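Local coordinates for regulatory protein RecX (Lactobacillus salivarius, PDB 3E3V), which probably modulates the activity of the recombinase RecA, here represented by a fragment carrying its three consecutive three-helix domains, at residues L32-E37 / K68-S73; S73-M78 / K87-N92; S82-K87 / L147-S152. All blocks are in the same frame, centred on the assembly; numbering follows the deposited sequence.

Contact 1: L32-E37 / K68-S73; sequences LRTRKE and KNYAES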
loop_
_atom_site.group_PDB
_atom_site.type_symbol
_atom_site.label_atom_id
_atom_site.label_comp_id
_atom_site.label_asym_id
_atom_site.label_seq_id
_atom_site.Cartn_x
_atom_site.Cartn_y
_atom_site.Cartn_z
ATOM N N LEU A 32 10.594 -7.883 -0.930
ATOM C CA LEU A 32 10.943 -6.567 -1.437
ATOM C C LEU A 32 10.935 -5.691 -0.176
ATOM O O LEU A 32 10.144 -5.938 0.733
ATOM C CB LEU A 32 9.879 -6.104 -2.443
ATOM C CG LEU A 32 10.307 -5.237 -3.635
ATOM C CD1 LEU A 32 11.260 -6.015 -4.535
ATOM C CD2 LEU A 32 9.064 -4.822 -4.432
ATOM N N ARG A 33 11.813 -4.692 -0.100
ATOM C CA ARG A 33 11.874 -3.834 1.087
ATOM C C ARG A 33 12.015 -2.357 0.732
ATOM O O ARG A 33 12.677 -2.011 -0.249
ATOM C CB ARG A 33 13.062 -4.242 1.972
ATOM C CG ARG A 33 13.051 -5.681 2.447
ATOM C CD ARG A 33 11.886 -5.941 3.391
ATOM N NE ARG A 33 11.871 -7.310 3.896
ATOM C CZ ARG A 33 10.826 -7.869 4.501
ATOM N NH1 ARG A 33 9.706 -7.177 4.678
ATOM N NH2 ARG A 33 10.897 -9.125 4.927
ATOM N N THR A 34 11.394 -1.486 1.531
ATOM C CA THR A 34 11.480 -0.051 1.286
ATOM C C THR A 34 12.871 0.347 1.718
ATOM O O THR A 34 13.543 -0.411 2.414
ATOM C CB THR A 34 10.487 0.791 2.143
ATOM O OG1 THR A 34 10.888 0.742 3.515
ATOM C CG2 THR A 34 9.057 0.284 2.009
ATOM N N ARG A 35 13.302 1.532 1.307
ATOM C CA ARG A 35 14.617 2.027 1.686
ATOM C C ARG A 35 14.730 2.061 3.207
ATOM O O ARG A 35 15.696 1.561 3.780
ATOM C CB ARG A 35 14.837 3.433 1.122
ATOM C CG ARG A 35 16.095 4.116 1.645
ATOM C CD ARG A 35 16.333 5.465 0.978
ATOM N NE ARG A 35 17.491 6.143 1.552
ATOM C CZ ARG A 35 18.106 7.186 1.003
ATOM N NH1 ARG A 35 17.681 7.687 -0.151
ATOM N NH2 ARG A 35 19.145 7.738 1.615
ATOM N N LYS A 36 13.722 2.636 3.859
ATOM C CA LYS A 36 13.723 2.750 5.314
ATOM C C LYS A 36 13.762 1.397 6.033
ATOM O O LYS A 36 14.381 1.275 7.094
ATOM C CB LYS A 36 12.509 3.562 5.781
ATOM C CG LYS A 36 12.711 4.214 7.142
ATOM C CD LYS A 36 11.398 4.658 7.757
ATOM C CE LYS A 36 11.609 5.200 9.163
ATOM N NZ LYS A 36 10.308 5.487 9.833
ATOM N N GLU A 37 13.106 0.381 5.473
ATOM C CA GLU A 37 13.120 -0.950 6.086
ATOM C C GLU A 37 14.546 -1.485 6.166
ATOM O O GLU A 37 14.922 -2.151 7.134
ATOM C CB GLU A 37 12.269 -1.939 5.283
ATOM C CG GLU A 37 10.784 -1.928 5.607
ATOM C CD GLU A 37 10.034 -2.998 4.843
ATOM O OE1 GLU A 37 10.037 -2.949 3.596
ATOM O OE2 GLU A 37 9.447 -3.897 5.482
ATOM N N LYS A 68 9.927 3.498 -5.705
ATOM C CA LYS A 68 8.860 3.664 -6.698
ATOM C C LYS A 68 8.327 2.284 -7.082
ATOM O O LYS A 68 7.117 2.074 -7.188
ATOM C CB LYS A 68 9.388 4.385 -7.941
ATOM C CG LYS A 68 8.438 4.371 -9.131
ATOM C CD LYS A 68 9.085 5.057 -10.333
ATOM C CE LYS A 68 8.713 4.368 -11.648
ATOM N NZ LYS A 68 7.258 4.422 -11.915
ATOM N N ASN A 69 9.241 1.339 -7.276
ATOM C CA ASN A 69 8.852 -0.021 -7.623
ATOM C C ASN A 69 8.184 -0.715 -6.427
ATOM O O ASN A 69 7.233 -1.472 -6.592
ATOM C CB ASN A 69 10.071 -0.821 -8.070
ATOM C CG ASN A 69 9.729 -2.257 -8.376
ATOM O OD1 ASN A 69 8.897 -2.539 -9.241
ATOM N ND2 ASN A 69 10.361 -3.179 -7.666
ATOM N N TYR A 70 8.690 -0.473 -5.222
ATOM C CA TYR A 70 8.080 -1.078 -4.037
ATOM C C TYR A 70 6.611 -0.656 -3.964
ATOM O O TYR A 70 5.708 -1.489 -3.922
ATOM C CB TYR A 70 8.770 -0.608 -2.754
ATOM C CG TYR A 70 8.214 -1.289 -1.509
ATOM C CD1 TYR A 70 8.760 -2.489 -1.045
ATOM C CD2 TYR A 70 7.113 -0.762 -0.832
ATOM C CE1 TYR A 70 8.222 -3.154 0.068
ATOM C CE2 TYR A 70 6.565 -1.420 0.279
ATOM C CZ TYR A 70 7.124 -2.610 0.722
ATOM O OH TYR A 70 6.598 -3.261 1.819
ATOM N N ALA A 71 6.390 0.655 -3.945
ATOM C CA ALA A 71 5.048 1.226 -3.856
ATOM C C ALA A 71 4.109 0.767 -4.965
ATOM O O ALA A 71 2.938 0.492 -4.719
ATOM C CB ALA A 71 5.138 2.759 -3.836
ATOM N N GLU A 72 4.610 0.686 -6.197
ATOM C CA GLU A 72 3.760 0.255 -7.294
ATOM C C GLU A 72 3.294 -1.195 -7.174
ATOM O O GLU A 72 2.133 -1.503 -7.440
ATOM C CB GLU A 72 4.464 0.481 -8.636
ATOM C CG GLU A 72 4.129 1.831 -9.246
ATOM C CD GLU A 72 4.908 2.120 -10.517
ATOM O OE1 GLU A 72 5.080 1.190 -11.334
ATOM O OE2 GLU A 72 5.334 3.281 -10.698
ATOM N N SER A 73 4.191 -2.087 -6.774
ATOM C CA SER A 73 3.816 -3.484 -6.638
ATOM C C SER A 73 2.875 -3.655 -5.439
ATOM O O SER A 73 1.948 -4.472 -5.477
ATOM C CB SER A 73 5.063 -4.345 -6.467
ATOM O OG SER A 73 5.787 -3.928 -5.328
HETATM O O HOH W 1 7.892 -5.800 2.542
#

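Contact 2: S73-M78 / K87-N92; sequences SYVRTM and KVIKLN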
loop_
_atom_site.group_PDB
_atom_site.type_symbol
_atom_site.label_atom_id
_atom_site.label_comp_id
_atom_site.label_asym_id
_atom_site.label_seq_id
_atom_site.Cartn_x
_atom_site.Cartn_y
_atom_site.Cartn_z
ATOM N N SER A 73 4.191 -2.087 -6.774
ATOM C CA SER A 73 3.816 -3.484 -6.638
ATOM C C SER A 73 2.875 -3.655 -5.439
ATOM O O SER A 73 1.948 -4.472 -5.477
ATOM C CB SER A 73 5.063 -4.345 -6.467
ATOM O OG SER A 73 5.787 -3.928 -5.328
ATOM N N TYR A 74 3.098 -2.881 -4.381
ATOM C CA TYR A 74 2.219 -2.970 -3.222
ATOM C C TYR A 74 0.811 -2.593 -3.668
ATOM O O TYR A 74 -0.144 -3.312 -3.385
ATOM C CB TYR A 74 2.670 -2.029 -2.104
ATOM C CG TYR A 74 1.785 -2.138 -0.866
ATOM C CD1 TYR A 74 1.761 -3.311 -0.105
ATOM C CD2 TYR A 74 0.937 -1.097 -0.495
ATOM C CE1 TYR A 74 0.905 -3.446 0.993
ATOM C CE2 TYR A 74 0.075 -1.219 0.603
ATOM C CZ TYR A 74 0.066 -2.396 1.336
ATOM O OH TYR A 74 -0.798 -2.543 2.392
ATOM N N VAL A 75 0.693 -1.471 -4.379
ATOM C CA VAL A 75 -0.597 -0.991 -4.882
ATOM C C VAL A 75 -1.276 -2.027 -5.777
ATOM O O VAL A 75 -2.473 -2.288 -5.654
ATOM C CB VAL A 75 -0.423 0.344 -5.675
ATOM C CG1 VAL A 75 -1.664 0.638 -6.536
ATOM C CG2 VAL A 75 -0.190 1.486 -4.701
ATOM N N ARG A 76 -0.513 -2.638 -6.671
ATOM C CA ARG A 76 -1.084 -3.656 -7.553
ATOM C C ARG A 76 -1.555 -4.847 -6.710
ATOM O O ARG A 76 -2.635 -5.395 -6.926
ATOM C CB ARG A 76 -0.032 -4.105 -8.580
ATOM C CG ARG A 76 0.335 -3.021 -9.601
ATOM C CD ARG A 76 0.994 -3.615 -10.852
ATOM N NE ARG A 76 1.173 -2.628 -11.919
ATOM C CZ ARG A 76 2.244 -1.849 -12.050
ATOM N NH1 ARG A 76 3.244 -1.946 -11.179
ATOM N NH2 ARG A 76 2.315 -0.966 -13.041
ATOM N N THR A 77 -0.739 -5.250 -5.746
ATOM C CA THR A 77 -1.110 -6.349 -4.875
ATOM C C THR A 77 -2.431 -6.074 -4.147
ATOM O O THR A 77 -3.350 -6.889 -4.213
ATOM C CB THR A 77 0.010 -6.628 -3.860
ATOM O OG1 THR A 77 1.151 -7.139 -4.568
ATOM C CG2 THR A 77 -0.441 -7.659 -2.810
ATOM N N MET A 78 -2.534 -4.920 -3.481
ATOM C CA MET A 78 -3.754 -4.572 -2.759
ATOM C C MET A 78 -4.981 -4.446 -3.676
ATOM O O MET A 78 -6.076 -4.838 -3.290
ATOM C CB MET A 78 -3.542 -3.288 -1.939
ATOM C CG MET A 78 -2.504 -3.423 -0.812
ATOM S SD MET A 78 -2.783 -4.768 0.373
ATOM C CE MET A 78 -4.029 -4.026 1.376
ATOM N N LYS A 87 -6.925 5.410 0.413
ATOM C CA LYS A 87 -6.497 5.961 1.694
ATOM C C LYS A 87 -5.840 4.971 2.643
ATOM O O LYS A 87 -4.884 5.322 3.331
ATOM C CB LYS A 87 -7.665 6.642 2.395
ATOM C CG LYS A 87 -8.237 7.829 1.629
ATOM C CD LYS A 87 -9.322 8.499 2.460
ATOM C CE LYS A 87 -10.186 9.428 1.628
ATOM N NZ LYS A 87 -11.390 9.828 2.426
ATOM N N VAL A 88 -6.345 3.741 2.695
ATOM C CA VAL A 88 -5.745 2.751 3.578
ATOM C C VAL A 88 -4.463 2.232 2.929
ATOM O O VAL A 88 -3.456 2.008 3.600
ATOM C CB VAL A 88 -6.723 1.578 3.875
ATOM C CG1 VAL A 88 -6.007 0.483 4.663
ATOM C CG2 VAL A 88 -7.909 2.099 4.717
ATOM N N ILE A 89 -4.489 2.059 1.617
ATOM C CA ILE A 89 -3.300 1.586 0.912
ATOM C C ILE A 89 -2.168 2.580 1.179
ATOM O O ILE A 89 -1.025 2.194 1.422
ATOM C CB ILE A 89 -3.576 1.469 -0.615
ATOM C CG1 ILE A 89 -4.572 0.321 -0.860
ATOM C CG2 ILE A 89 -2.279 1.216 -1.382
ATOM C CD1 ILE A 89 -5.172 0.273 -2.267
ATOM N N LYS A 90 -2.510 3.864 1.171
ATOM C CA LYS A 90 -1.536 4.920 1.392
ATOM C C LYS A 90 -0.943 4.919 2.797
ATOM O O LYS A 90 0.266 5.066 2.957
ATOM C CB LYS A 90 -2.154 6.298 1.096
ATOM C CG LYS A 90 -1.125 7.446 1.149
ATOM C CD LYS A 90 -1.778 8.837 1.051
ATOM C CE LYS A 90 -0.732 9.947 1.146
ATOM N NZ LYS A 90 0.116 9.825 2.384
ATOM N N LEU A 91 -1.782 4.771 3.818
ATOM C CA LEU A 91 -1.263 4.752 5.172
ATOM C C LEU A 91 -0.440 3.488 5.392
ATOM O O LEU A 91 0.473 3.483 6.211
ATOM C CB LEU A 91 -2.394 4.868 6.207
ATOM C CG LEU A 91 -3.351 3.725 6.542
ATOM C CD1 LEU A 91 -2.678 2.701 7.459
ATOM C CD2 LEU A 91 -4.572 4.316 7.247
ATOM N N ASN A 92 -0.743 2.412 4.668
ATOM C CA ASN A 92 0.056 1.193 4.818
ATOM C C ASN A 92 1.440 1.502 4.253
ATOM O O ASN A 92 2.469 1.146 4.843
ATOM C CB ASN A 92 -0.576 0.005 4.077
ATOM C CG ASN A 92 -1.821 -0.517 4.772
ATOM O OD1 ASN A 92 -1.996 -0.326 5.964
ATOM N ND2 ASN A 92 -2.681 -1.185 4.026
#

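Contact 3: S82-K87 / L147-S152; sequences SDKGPK and LTKGFS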
loop_
_atom_site.group_PDB
_atom_site.type_symbol
_atom_site.label_atom_id
_atom_site.label_comp_id
_atom_site.label_asym_id
_atom_site.label_seq_id
_atom_site.Cartn_x
_atom_site.Cartn_y
_atom_site.Cartn_z
ATOM N N SER A 82 -7.016 -7.305 -2.104
ATOM C CA SER A 82 -7.711 -6.726 -0.962
ATOM C C SER A 82 -8.940 -5.925 -1.334
ATOM O O SER A 82 -9.207 -5.654 -2.507
ATOM C CB SER A 82 -6.759 -5.834 -0.146
ATOM O OG SER A 82 -6.609 -4.554 -0.740
ATOM N N ASP A 83 -9.693 -5.555 -0.309
ATOM C CA ASP A 83 -10.899 -4.769 -0.491
ATOM C C ASP A 83 -10.628 -3.352 -0.006
ATOM O O ASP A 83 -11.560 -2.591 0.212
ATOM C CB ASP A 83 -12.051 -5.384 0.313
ATOM C CG ASP A 83 -11.685 -5.603 1.777
ATOM O OD1 ASP A 83 -10.544 -5.268 2.175
ATOM O OD2 ASP A 83 -12.533 -6.117 2.536
ATOM N N LYS A 84 -9.351 -3.009 0.161
ATOM C CA LYS A 84 -8.953 -1.673 0.645
ATOM C C LYS A 84 -8.904 -0.592 -0.449
ATOM O O LYS A 84 -8.571 -0.871 -1.601
ATOM C CB LYS A 84 -7.585 -1.751 1.346
ATOM C CG LYS A 84 -7.543 -2.702 2.549
ATOM C CD LYS A 84 -8.708 -2.439 3.497
ATOM C CE LYS A 84 -8.616 -3.315 4.734
ATOM N NZ LYS A 84 -8.500 -4.745 4.353
ATOM N N GLY A 85 -9.258 0.634 -0.071
ATOM C CA GLY A 85 -9.249 1.751 -0.996
ATOM C C GLY A 85 -7.960 2.538 -0.877
ATOM O O GLY A 85 -7.160 2.258 0.009
ATOM N N PRO A 86 -7.743 3.551 -1.733
ATOM C CA PRO A 86 -6.546 4.402 -1.760
ATOM C C PRO A 86 -6.030 4.902 -0.430
ATOM O O PRO A 86 -4.829 4.829 -0.165
ATOM C CB PRO A 86 -6.960 5.563 -2.676
ATOM C CG PRO A 86 -7.930 4.909 -3.605
ATOM C CD PRO A 86 -8.762 4.072 -2.661
ATOM N N LYS A 87 -6.925 5.410 0.413
ATOM C CA LYS A 87 -6.497 5.961 1.694
ATOM C C LYS A 87 -5.840 4.971 2.643
ATOM O O LYS A 87 -4.884 5.322 3.331
ATOM C CB LYS A 87 -7.665 6.642 2.395
ATOM C CG LYS A 87 -8.237 7.829 1.629
ATOM C CD LYS A 87 -9.322 8.499 2.460
ATOM C CE LYS A 87 -10.186 9.428 1.628
ATOM N NZ LYS A 87 -11.390 9.828 2.426
ATOM N N LEU A 147 -16.037 3.688 3.479
ATOM C CA LEU A 147 -15.239 4.784 4.016
ATOM C C LEU A 147 -14.117 4.256 4.898
ATOM O O LEU A 147 -12.970 4.670 4.756
ATOM C CB LEU A 147 -16.087 5.758 4.846
ATOM C CG LEU A 147 -16.918 6.822 4.137
ATOM C CD1 LEU A 147 -17.712 7.590 5.170
ATOM C CD2 LEU A 147 -16.013 7.777 3.345
ATOM N N THR A 148 -14.439 3.337 5.803
ATOM C CA THR A 148 -13.421 2.791 6.693
ATOM C C THR A 148 -12.366 1.980 5.932
ATOM O O THR A 148 -11.256 1.759 6.432
ATOM C CB THR A 148 -14.052 1.926 7.816
ATOM O OG1 THR A 148 -14.759 0.820 7.245
ATOM C CG2 THR A 148 -15.019 2.757 8.634
ATOM N N LYS A 149 -12.713 1.554 4.717
ATOM C CA LYS A 149 -11.796 0.801 3.875
ATOM C C LYS A 149 -10.897 1.707 3.028
ATOM O O LYS A 149 -10.021 1.226 2.317
ATOM C CB LYS A 149 -12.570 -0.158 2.964
ATOM C CG LYS A 149 -12.961 -1.450 3.662
ATOM C CD LYS A 149 -13.760 -2.358 2.746
ATOM C CE LYS A 149 -14.451 -3.446 3.547
ATOM N NZ LYS A 149 -13.489 -4.195 4.403
ATOM N N GLY A 150 -11.125 3.015 3.071
ATOM C CA GLY A 150 -10.264 3.906 2.313
ATOM C C GLY A 150 -10.778 4.540 1.035
ATOM O O GLY A 150 -10.041 5.287 0.401
ATOM N N PHE A 151 -12.013 4.257 0.638
ATOM C CA PHE A 151 -12.555 4.863 -0.580
ATOM C C PHE A 151 -13.090 6.262 -0.312
ATOM O O PHE A 151 -13.621 6.535 0.762
ATOM C CB PHE A 151 -13.649 3.966 -1.172
ATOM C CG PHE A 151 -13.122 2.655 -1.697
ATOM C CD1 PHE A 151 -12.492 2.596 -2.939
ATOM C CD2 PHE A 151 -13.234 1.485 -0.941
ATOM C CE1 PHE A 151 -11.980 1.384 -3.430
ATOM C CE2 PHE A 151 -12.730 0.268 -1.411
ATOM C CZ PHE A 151 -12.100 0.210 -2.661
ATOM N N SER A 152 -12.936 7.156 -1.284
ATOM C CA SER A 152 -13.397 8.536 -1.123
ATOM C C SER A 152 -14.906 8.674 -1.343
ATOM O O SER A 152 -15.543 7.824 -1.979
ATOM C CB SER A 152 -12.685 9.459 -2.117
ATOM O OG SER A 152 -13.222 9.270 -3.415
HETATM O O HOH W 2 -12.208 6.781 3.342
#

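Contact 1: L32-E37 / K68-S73
The ring of Tyr70 lies under the methyl of Thr34, whose CG2 stands 3.6 Å from the ring centroid and 15° off the normal, a CH-pi contact displaced toward the CE2 and CD2 side. Tyr70 CG is anti to the backbone N (chi1 -176°), and the ring beyond it extends to residues 32-34. At the ring edge the carbonyl of Leu32 comes close, Leu32 O lying 3.4 Å from Tyr70 CE1. One water joins that oxygen to the phenol: it donates to Leu32 O and is hydrogen-bonded to Tyr70 OH, 2.9 Å from each. Leu32 runs past the ring in the opposite direction, Leu32 CB and CG near Tyr70 CD1, and Leu32 CD2 reaches Ser73 OG at 3.5 Å, with the amide of Asn69 also beside it.

The turn that meets the ring is held by a capping box. Glu37 N gives a 3.0 Å bond to Thr34 OG1, and Thr34 N returns one of 2.9 Å to Glu37 OE1, on the anti lone pair of that oxygen. Thr34 OG1 is also bonded to Lys96 O, and Glu37 OE2 pairs with Lys96 NZ.

The contact joins the N-terminal end of helix 35-39, in the first three-helix domain, to helix 67-81 in the second; Ala71, on this same helix, packs against helix 100-107.

Contact 2: S73-M78 / K87-N92
Apolar contacts centre on Ile89, which buries more area than any other residue here (84 Å²) and touches Tyr74, Val75 and Met78 of segment 73-78, on helix 67-81. The two branches of Ile89 divide the work: CG2, anti to the backbone N, sits 3.9 Å from Tyr74 CE2 and equally close to Val75 CG2, while CG1, anti to the carbonyl carbon, and CD1 both rest against Met78 CB. Within segment 73-78, Met78 CG lies 3.5 Å above the Tyr74 ring plane, offset toward the rim.

The polar part is a single pair. Asn92 ND2 gives a weak hydrogen bond to Tyr74 OH, 2.8 Å long but strongly bent, with an N-H...acceptor angle of 120°. Amide and ring planes are turned 81° apart, and Asn92 CB also presses close, 3.1 Å from Tyr74 OH. Near the ring plane the edge meets a backbone oxygen, Ile89 O lying 3.7 Å from Tyr74 CE2.

Between the short helical segments the axes come within 10.7 Å, and their N-to-C directions differ by 140°, so the helices run roughly antiparallel within the second three-helix domain. Helix 100-107 adds Ala106 against Val75 and Leu107 against Ile89. The contact is thus mainly apolar in its atoms, with the weak Asn92-Tyr74 bond as the one hydrogen bond between the segments.

Contact 3: S82-K87 / L147-S152
The two backbones come together at a pair of glycines, Gly85 and Gly150, whose CA atoms are 4.1 Å apart, and two hydrogen bonds join the segments: Gly85 N to Lys149 O, 2.6 Å and nearly straight at 173°, and Lys87 N to Gly150 O, 3.1 Å. Neither glycine has a side chain, which lets the backbones approach this closely; Gly150 has positive phi in a Schellman motif.

Phe151 spreads its ring beneath Gly85, whose CA stands over the ring centre 3.6 Å from the centroid, a CH-pi contact. Pro86 CD touches CD1 of that ring, and Asp83 O approaches its edge near CE2.

Asp83 is also gripped by two lysines, its CG set between the backbone N and the carbonyl carbon (chi1 53°). Lys149 NZ meets Asp83 OD2 at 2.8 Å from well above the carboxylate plane, while Lys84 NZ reaches Asp83 OD1 at 3.0 Å, nearly along the C-O bond. The two ammonium groups are 5.0 Å apart between NZ atoms, and the carboxylate they share probably offsets their repulsion. A water donates to Leu147 O and Phe151 O and accepts a weak bond from Lys87 NZ.

The contact joins the start of helix 86-94, in the second three-helix domain, to the turn after helix 135-148 in the third. Helix 112-129 touches Asp83, Pro86 and Phe151, and helix 153-165 reaches Phe151 through Ile156.

The three contacts are spread along the elongated, all-helical chain; the segments of contacts 2 and 3 alternate in sequence. Contact 1 links the first three-helix domain to the second, contact 2 lies inside the second, and contact 3 links the second to the third. Contacts 1 and 2 share Ser73 on helix 67-81, their centres about 11 Å apart. Contacts 2 and 3 share Lys87 on helix 86-94, with centres about 9 Å apart, and touch directly: Val88 CG2 packs 3.3 Å from Lys149 O, and Ile89 CD1 lies 3.6 Å from Lys84 O. Contacts 1 and 3 do not meet, their nearest atoms about 10 Å apart, so the second domain connects them through consecutive helices.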